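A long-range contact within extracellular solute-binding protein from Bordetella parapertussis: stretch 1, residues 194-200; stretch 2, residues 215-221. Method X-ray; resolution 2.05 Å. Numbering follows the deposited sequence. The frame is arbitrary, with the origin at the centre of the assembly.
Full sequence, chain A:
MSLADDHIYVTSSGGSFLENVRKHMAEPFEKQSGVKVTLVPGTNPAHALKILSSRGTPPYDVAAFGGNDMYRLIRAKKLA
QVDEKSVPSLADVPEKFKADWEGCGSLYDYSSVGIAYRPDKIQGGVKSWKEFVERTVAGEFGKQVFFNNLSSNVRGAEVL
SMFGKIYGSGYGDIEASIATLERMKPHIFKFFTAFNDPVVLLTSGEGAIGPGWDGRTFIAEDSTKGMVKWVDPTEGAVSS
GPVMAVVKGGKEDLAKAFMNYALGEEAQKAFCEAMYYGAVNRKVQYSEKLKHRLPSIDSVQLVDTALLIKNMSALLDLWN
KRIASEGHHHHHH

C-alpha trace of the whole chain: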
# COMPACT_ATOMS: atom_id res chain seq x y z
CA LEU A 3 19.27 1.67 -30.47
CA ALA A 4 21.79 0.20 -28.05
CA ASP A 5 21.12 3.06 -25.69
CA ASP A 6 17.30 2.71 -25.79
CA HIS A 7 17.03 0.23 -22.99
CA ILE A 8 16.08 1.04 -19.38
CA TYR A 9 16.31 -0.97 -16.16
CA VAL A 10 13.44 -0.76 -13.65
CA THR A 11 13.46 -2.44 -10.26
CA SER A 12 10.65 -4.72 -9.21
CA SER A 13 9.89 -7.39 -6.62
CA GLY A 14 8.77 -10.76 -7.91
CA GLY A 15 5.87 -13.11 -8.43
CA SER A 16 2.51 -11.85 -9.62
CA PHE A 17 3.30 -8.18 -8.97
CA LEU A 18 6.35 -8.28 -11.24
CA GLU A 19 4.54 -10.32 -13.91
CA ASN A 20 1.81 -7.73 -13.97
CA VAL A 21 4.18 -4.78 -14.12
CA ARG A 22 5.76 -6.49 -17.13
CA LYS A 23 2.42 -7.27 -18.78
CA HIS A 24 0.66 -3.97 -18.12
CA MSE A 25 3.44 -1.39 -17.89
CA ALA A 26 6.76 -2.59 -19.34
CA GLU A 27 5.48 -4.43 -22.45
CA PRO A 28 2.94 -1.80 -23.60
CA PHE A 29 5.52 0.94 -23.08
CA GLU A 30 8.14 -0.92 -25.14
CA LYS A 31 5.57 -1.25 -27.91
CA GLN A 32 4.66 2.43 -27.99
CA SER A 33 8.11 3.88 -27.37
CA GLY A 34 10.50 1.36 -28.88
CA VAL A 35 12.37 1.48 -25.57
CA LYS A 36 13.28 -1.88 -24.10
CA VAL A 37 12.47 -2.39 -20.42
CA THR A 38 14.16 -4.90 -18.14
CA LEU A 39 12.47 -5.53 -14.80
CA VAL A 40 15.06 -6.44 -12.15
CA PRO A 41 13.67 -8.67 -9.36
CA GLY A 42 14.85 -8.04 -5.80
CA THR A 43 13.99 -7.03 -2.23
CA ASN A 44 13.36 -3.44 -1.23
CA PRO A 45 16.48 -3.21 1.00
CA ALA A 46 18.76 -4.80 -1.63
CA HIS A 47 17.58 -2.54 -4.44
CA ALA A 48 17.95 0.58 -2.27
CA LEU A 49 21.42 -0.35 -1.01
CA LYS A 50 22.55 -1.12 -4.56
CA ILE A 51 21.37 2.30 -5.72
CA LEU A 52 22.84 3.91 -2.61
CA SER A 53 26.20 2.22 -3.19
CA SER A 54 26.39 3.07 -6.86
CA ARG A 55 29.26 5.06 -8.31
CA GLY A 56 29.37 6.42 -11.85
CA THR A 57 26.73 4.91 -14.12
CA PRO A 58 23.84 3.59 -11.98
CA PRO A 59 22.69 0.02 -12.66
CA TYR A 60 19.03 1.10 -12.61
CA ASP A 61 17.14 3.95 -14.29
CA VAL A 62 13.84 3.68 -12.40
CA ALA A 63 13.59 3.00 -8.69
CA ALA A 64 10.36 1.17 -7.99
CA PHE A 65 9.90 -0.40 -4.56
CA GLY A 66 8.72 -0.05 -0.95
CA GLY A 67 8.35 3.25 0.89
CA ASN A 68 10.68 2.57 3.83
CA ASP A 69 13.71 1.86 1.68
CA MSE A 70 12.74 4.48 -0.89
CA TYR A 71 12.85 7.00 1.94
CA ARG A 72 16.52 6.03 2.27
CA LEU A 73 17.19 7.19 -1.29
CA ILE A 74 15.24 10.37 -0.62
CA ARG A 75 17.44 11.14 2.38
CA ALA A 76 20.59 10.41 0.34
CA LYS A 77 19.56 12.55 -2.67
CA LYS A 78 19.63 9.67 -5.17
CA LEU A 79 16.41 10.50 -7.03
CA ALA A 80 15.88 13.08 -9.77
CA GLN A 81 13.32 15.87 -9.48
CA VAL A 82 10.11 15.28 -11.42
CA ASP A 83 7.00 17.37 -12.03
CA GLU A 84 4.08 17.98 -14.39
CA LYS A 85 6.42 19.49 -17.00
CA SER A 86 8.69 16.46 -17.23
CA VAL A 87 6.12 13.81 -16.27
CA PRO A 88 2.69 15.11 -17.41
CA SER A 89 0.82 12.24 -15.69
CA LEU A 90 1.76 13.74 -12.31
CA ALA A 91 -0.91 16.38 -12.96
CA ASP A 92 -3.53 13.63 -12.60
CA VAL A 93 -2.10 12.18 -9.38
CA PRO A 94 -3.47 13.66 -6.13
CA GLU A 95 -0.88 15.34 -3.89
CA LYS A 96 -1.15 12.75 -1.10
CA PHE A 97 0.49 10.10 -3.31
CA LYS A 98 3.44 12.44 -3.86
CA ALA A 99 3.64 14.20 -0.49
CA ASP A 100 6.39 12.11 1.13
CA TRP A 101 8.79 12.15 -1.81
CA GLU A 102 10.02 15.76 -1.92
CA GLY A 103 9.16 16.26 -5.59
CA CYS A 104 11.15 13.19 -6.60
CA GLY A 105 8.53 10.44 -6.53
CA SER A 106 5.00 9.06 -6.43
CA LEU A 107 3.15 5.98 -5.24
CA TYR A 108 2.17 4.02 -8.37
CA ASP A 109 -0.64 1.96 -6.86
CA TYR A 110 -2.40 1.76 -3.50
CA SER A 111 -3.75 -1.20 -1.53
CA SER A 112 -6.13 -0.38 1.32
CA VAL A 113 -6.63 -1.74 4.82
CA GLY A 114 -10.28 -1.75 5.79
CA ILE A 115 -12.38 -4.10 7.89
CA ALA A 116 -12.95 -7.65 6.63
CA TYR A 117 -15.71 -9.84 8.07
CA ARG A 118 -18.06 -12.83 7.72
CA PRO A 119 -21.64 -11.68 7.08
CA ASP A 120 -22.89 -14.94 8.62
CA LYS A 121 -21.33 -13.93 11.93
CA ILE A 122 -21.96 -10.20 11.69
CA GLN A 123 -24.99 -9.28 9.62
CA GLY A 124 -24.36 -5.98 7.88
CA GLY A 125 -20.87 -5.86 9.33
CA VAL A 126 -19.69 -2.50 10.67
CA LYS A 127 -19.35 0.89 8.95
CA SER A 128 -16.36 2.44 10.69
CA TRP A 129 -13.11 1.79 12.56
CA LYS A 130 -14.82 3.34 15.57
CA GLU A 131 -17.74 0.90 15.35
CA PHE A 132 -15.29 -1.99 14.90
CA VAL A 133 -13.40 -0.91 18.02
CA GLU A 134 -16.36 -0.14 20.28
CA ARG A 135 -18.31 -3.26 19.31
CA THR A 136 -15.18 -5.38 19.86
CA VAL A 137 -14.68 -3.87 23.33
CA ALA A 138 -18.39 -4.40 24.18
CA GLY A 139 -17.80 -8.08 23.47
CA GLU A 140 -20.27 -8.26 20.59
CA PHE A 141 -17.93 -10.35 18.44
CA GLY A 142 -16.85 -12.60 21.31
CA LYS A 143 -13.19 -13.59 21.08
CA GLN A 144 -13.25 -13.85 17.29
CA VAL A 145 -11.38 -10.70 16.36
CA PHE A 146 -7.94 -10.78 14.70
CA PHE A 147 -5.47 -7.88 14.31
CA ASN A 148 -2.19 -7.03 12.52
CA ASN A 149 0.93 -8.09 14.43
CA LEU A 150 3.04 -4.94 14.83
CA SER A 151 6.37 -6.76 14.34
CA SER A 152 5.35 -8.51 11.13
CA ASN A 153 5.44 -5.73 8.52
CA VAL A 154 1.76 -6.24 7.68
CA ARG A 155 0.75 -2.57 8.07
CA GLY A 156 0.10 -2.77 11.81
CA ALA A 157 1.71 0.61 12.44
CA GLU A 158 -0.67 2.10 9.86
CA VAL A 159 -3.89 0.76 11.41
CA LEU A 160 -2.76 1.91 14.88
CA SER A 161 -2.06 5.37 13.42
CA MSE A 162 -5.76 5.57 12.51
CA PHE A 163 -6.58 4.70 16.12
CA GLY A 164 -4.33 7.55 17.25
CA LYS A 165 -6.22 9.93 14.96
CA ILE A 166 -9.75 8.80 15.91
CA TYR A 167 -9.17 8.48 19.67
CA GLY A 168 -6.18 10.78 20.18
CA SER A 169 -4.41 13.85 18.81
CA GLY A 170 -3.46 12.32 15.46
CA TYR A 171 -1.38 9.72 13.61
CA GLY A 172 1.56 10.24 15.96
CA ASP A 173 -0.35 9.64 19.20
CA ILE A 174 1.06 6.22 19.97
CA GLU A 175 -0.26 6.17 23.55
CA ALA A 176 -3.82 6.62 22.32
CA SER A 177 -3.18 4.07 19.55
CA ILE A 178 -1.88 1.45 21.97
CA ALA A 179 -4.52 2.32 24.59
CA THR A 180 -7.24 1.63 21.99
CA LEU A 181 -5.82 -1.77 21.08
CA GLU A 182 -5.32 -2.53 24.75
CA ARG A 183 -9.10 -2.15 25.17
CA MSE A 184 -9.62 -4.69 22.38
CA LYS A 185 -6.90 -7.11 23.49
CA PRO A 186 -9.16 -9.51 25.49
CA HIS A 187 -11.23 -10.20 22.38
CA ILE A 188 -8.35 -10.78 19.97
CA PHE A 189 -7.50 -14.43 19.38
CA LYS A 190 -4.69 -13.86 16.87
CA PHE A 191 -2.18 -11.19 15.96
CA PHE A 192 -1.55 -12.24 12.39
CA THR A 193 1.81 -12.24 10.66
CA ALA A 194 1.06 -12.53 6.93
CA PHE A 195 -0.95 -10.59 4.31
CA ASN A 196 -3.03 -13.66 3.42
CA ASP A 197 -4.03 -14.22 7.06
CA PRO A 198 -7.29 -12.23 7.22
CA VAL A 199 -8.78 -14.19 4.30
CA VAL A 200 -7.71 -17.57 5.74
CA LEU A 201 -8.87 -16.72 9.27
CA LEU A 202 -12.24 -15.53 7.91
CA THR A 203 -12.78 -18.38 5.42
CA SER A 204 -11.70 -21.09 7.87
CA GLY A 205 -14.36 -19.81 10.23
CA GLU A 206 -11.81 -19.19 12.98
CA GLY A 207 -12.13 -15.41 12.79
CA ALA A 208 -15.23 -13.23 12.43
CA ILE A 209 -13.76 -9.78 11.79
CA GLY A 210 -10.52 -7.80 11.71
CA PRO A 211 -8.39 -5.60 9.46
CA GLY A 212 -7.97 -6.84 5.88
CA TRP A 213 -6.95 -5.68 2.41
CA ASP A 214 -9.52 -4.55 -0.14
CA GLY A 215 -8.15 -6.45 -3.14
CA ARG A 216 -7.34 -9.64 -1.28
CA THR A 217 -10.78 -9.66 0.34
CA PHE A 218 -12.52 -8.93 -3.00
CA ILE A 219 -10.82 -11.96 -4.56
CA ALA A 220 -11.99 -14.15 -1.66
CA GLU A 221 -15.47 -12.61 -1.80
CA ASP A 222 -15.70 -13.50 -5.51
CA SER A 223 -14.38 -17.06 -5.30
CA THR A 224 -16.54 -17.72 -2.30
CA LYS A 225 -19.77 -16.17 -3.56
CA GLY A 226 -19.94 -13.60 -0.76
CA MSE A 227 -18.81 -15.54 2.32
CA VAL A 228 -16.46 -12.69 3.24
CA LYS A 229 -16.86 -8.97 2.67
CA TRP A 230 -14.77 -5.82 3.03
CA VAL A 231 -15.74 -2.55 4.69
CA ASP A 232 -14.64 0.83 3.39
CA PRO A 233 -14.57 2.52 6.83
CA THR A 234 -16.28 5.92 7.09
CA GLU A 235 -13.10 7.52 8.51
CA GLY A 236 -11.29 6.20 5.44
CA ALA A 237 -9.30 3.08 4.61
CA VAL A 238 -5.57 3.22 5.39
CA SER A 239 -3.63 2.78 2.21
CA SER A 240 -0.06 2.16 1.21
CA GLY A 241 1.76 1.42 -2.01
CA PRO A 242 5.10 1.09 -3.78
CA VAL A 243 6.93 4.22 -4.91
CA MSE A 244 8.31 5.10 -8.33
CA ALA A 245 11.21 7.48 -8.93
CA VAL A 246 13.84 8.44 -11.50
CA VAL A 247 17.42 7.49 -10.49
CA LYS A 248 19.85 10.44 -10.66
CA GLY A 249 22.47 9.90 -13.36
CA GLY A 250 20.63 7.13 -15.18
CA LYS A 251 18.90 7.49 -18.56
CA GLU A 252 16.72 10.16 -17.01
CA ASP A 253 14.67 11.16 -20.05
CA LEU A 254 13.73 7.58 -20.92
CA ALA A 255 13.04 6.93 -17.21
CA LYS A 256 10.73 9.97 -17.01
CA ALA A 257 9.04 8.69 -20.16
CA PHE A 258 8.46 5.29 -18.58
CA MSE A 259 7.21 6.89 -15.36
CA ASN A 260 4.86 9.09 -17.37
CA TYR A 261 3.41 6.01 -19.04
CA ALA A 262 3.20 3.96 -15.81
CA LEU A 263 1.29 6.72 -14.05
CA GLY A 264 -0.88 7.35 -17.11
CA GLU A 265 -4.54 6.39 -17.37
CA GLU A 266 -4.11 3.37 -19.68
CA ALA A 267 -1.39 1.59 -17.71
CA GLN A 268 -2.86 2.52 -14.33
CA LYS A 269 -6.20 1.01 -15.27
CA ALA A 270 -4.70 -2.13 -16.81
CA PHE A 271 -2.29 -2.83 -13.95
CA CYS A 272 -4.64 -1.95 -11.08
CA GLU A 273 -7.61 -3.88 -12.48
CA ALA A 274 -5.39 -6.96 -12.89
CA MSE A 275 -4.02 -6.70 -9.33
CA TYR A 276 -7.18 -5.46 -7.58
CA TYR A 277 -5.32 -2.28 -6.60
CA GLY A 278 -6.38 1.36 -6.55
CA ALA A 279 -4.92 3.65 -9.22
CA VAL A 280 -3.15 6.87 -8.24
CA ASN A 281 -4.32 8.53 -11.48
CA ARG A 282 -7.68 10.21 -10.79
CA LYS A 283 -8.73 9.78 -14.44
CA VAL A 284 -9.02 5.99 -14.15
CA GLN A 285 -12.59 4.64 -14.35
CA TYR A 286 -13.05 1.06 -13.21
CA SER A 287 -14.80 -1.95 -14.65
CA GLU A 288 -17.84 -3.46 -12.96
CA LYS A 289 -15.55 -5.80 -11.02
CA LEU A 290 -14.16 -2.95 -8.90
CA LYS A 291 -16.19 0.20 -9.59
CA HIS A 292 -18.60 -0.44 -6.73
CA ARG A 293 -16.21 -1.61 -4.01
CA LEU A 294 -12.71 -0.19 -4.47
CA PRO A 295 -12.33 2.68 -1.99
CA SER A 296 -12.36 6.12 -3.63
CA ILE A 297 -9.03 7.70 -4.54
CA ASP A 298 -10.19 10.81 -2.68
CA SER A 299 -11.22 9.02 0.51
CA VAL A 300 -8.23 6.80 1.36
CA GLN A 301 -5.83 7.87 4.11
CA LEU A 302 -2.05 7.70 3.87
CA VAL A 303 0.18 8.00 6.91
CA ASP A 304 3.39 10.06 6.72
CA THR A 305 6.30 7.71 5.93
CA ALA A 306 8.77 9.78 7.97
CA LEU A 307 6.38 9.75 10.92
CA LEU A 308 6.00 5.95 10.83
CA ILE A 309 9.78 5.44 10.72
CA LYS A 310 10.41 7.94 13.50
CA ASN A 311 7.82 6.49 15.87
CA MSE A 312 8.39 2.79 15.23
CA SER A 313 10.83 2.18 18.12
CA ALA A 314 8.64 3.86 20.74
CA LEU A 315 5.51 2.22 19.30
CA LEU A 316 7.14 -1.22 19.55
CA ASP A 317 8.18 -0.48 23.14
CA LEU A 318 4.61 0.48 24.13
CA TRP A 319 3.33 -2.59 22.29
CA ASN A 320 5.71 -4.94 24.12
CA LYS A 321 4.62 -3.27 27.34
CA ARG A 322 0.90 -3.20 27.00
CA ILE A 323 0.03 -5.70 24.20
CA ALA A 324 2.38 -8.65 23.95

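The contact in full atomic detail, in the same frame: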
# COMPACT_ATOMS: atom_id res chain seq x y z
N ALA A 194 0.95 -12.55 8.39
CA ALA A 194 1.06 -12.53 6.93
C ALA A 194 -0.14 -11.86 6.25
O ALA A 194 -1.25 -11.86 6.79
CB ALA A 194 1.26 -13.93 6.38
N PHE A 195 0.09 -11.29 5.07
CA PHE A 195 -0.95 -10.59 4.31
C PHE A 195 -2.18 -11.45 3.99
O PHE A 195 -3.30 -10.94 3.92
CB PHE A 195 -0.36 -10.02 3.02
CG PHE A 195 0.52 -8.83 3.24
CD1 PHE A 195 -0.00 -7.65 3.76
CD2 PHE A 195 1.87 -8.87 2.93
CE1 PHE A 195 0.80 -6.55 3.97
CE2 PHE A 195 2.69 -7.77 3.13
CZ PHE A 195 2.15 -6.60 3.65
N ASN A 196 -1.96 -12.74 3.79
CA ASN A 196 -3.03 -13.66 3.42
C ASN A 196 -3.85 -14.11 4.63
O ASN A 196 -4.88 -14.76 4.48
CB ASN A 196 -2.43 -14.86 2.68
CG ASN A 196 -3.48 -15.81 2.14
OD1 ASN A 196 -4.38 -15.41 1.40
ND2 ASN A 196 -3.36 -17.08 2.50
N ASP A 197 -3.40 -13.75 5.83
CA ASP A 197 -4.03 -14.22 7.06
C ASP A 197 -5.51 -13.82 7.25
O ASP A 197 -6.33 -14.66 7.62
CB ASP A 197 -3.19 -13.84 8.29
CG ASP A 197 -1.93 -14.70 8.45
OD1 ASP A 197 -1.82 -15.72 7.75
OD2 ASP A 197 -1.05 -14.36 9.28
N PRO A 198 -5.86 -12.54 7.04
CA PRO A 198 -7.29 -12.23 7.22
C PRO A 198 -8.23 -13.13 6.40
O PRO A 198 -9.24 -13.60 6.92
CB PRO A 198 -7.39 -10.77 6.76
CG PRO A 198 -6.05 -10.19 7.12
CD PRO A 198 -5.05 -11.32 6.86
N VAL A 199 -7.91 -13.36 5.13
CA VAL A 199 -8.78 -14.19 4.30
C VAL A 199 -8.88 -15.62 4.86
O VAL A 199 -9.99 -16.16 5.02
CB VAL A 199 -8.35 -14.15 2.82
CG1 VAL A 199 -8.86 -15.37 2.06
CG2 VAL A 199 -8.85 -12.86 2.18
N VAL A 200 -7.74 -16.21 5.18
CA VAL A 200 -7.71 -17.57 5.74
C VAL A 200 -8.46 -17.66 7.07
O VAL A 200 -9.28 -18.57 7.27
CB VAL A 200 -6.27 -18.05 5.95
CG1 VAL A 200 -6.25 -19.32 6.80
CG2 VAL A 200 -5.58 -18.28 4.61
N GLY A 215 -8.31 -5.54 -2.01
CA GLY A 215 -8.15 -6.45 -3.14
C GLY A 215 -8.19 -7.91 -2.75
O GLY A 215 -8.92 -8.71 -3.34
N ARG A 216 -7.39 -8.27 -1.76
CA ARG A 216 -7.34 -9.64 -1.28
C ARG A 216 -8.72 -10.13 -0.85
O ARG A 216 -9.10 -11.26 -1.17
CB ARG A 216 -6.35 -9.75 -0.12
CG ARG A 216 -4.91 -9.65 -0.60
CD ARG A 216 -3.93 -9.76 0.53
NE ARG A 216 -2.80 -10.58 0.13
CZ ARG A 216 -1.58 -10.13 -0.13
NH1 ARG A 216 -1.31 -8.84 -0.03
NH2 ARG A 216 -0.63 -10.98 -0.50
N THR A 217 -9.46 -9.28 -0.15
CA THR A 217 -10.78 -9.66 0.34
C THR A 217 -11.76 -9.78 -0.84
O THR A 217 -12.62 -10.67 -0.84
CB THR A 217 -11.30 -8.68 1.41
OG1 THR A 217 -10.31 -8.51 2.44
CG2 THR A 217 -12.57 -9.21 2.04
N PHE A 218 -11.63 -8.89 -1.83
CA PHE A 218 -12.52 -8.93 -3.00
C PHE A 218 -12.36 -10.26 -3.73
O PHE A 218 -13.35 -10.89 -4.12
CB PHE A 218 -12.24 -7.78 -3.99
CG PHE A 218 -12.47 -6.39 -3.43
CD1 PHE A 218 -13.32 -6.18 -2.36
CD2 PHE A 218 -11.84 -5.29 -4.01
CE1 PHE A 218 -13.53 -4.90 -1.87
CE2 PHE A 218 -12.04 -4.01 -3.52
CZ PHE A 218 -12.88 -3.81 -2.45
N ILE A 219 -11.12 -10.69 -3.91
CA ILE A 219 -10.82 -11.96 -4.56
C ILE A 219 -11.50 -13.12 -3.82
O ILE A 219 -12.15 -13.96 -4.43
CB ILE A 219 -9.31 -12.19 -4.67
CG1 ILE A 219 -8.70 -11.10 -5.57
CG2 ILE A 219 -9.00 -13.59 -5.21
CD1 ILE A 219 -7.18 -11.07 -5.58
N ALA A 220 -11.36 -13.13 -2.49
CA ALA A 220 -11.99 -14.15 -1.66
C ALA A 220 -13.52 -14.05 -1.73
O ALA A 220 -14.20 -15.07 -1.83
CB ALA A 220 -11.52 -14.04 -0.20
N GLU A 221 -14.04 -12.83 -1.69
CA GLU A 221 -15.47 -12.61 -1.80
C GLU A 221 -16.01 -13.21 -3.11
O GLU A 221 -17.09 -13.80 -3.13
CB GLU A 221 -15.79 -11.12 -1.75
CG GLU A 221 -17.26 -10.78 -2.01
CD GLU A 221 -17.51 -9.27 -2.13
OE1 GLU A 221 -16.52 -8.50 -2.21
OE2 GLU A 221 -18.69 -8.86 -2.13

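Small contacts between a turn leading into a helix and a neighbouring helix can rest on van der Waals packing alone, and this one, with 247 Å² buried over both sides and no hydrogen bond across it, is such a case. At one end of the contact is V199, whose CA-to-CB bond points toward the second helix. There CG1 of V199 lies 3.7 Å from CB of A220, an apolar pairing, while CG2 of V199 rests 3.7 Å from the backbone O of R216. That oxygen already accepts the helical hydrogen bond from A220 N (3.2 Å between A220 N and R216 O), so a methyl group can sit against it without depriving it of a partner. The backbones come closest where CA of V199 and CA of T217 are 6.3 Å apart.

R216 illustrates a second principle, that a charged side chain may contribute through its flat surface. Its guanidinium lies with one face against F195, CB of F195 being 3.4 Å from CZ of R216, whereas the phenyl ring leads away from the helix. The turn that presents F195 is held within its own stretch: D197 N bonds to A194 O at 3.0 Å, and A194 N to D197 OD2 at 2.8 Å. Polar bonds thus shape each partner, and packing joins them.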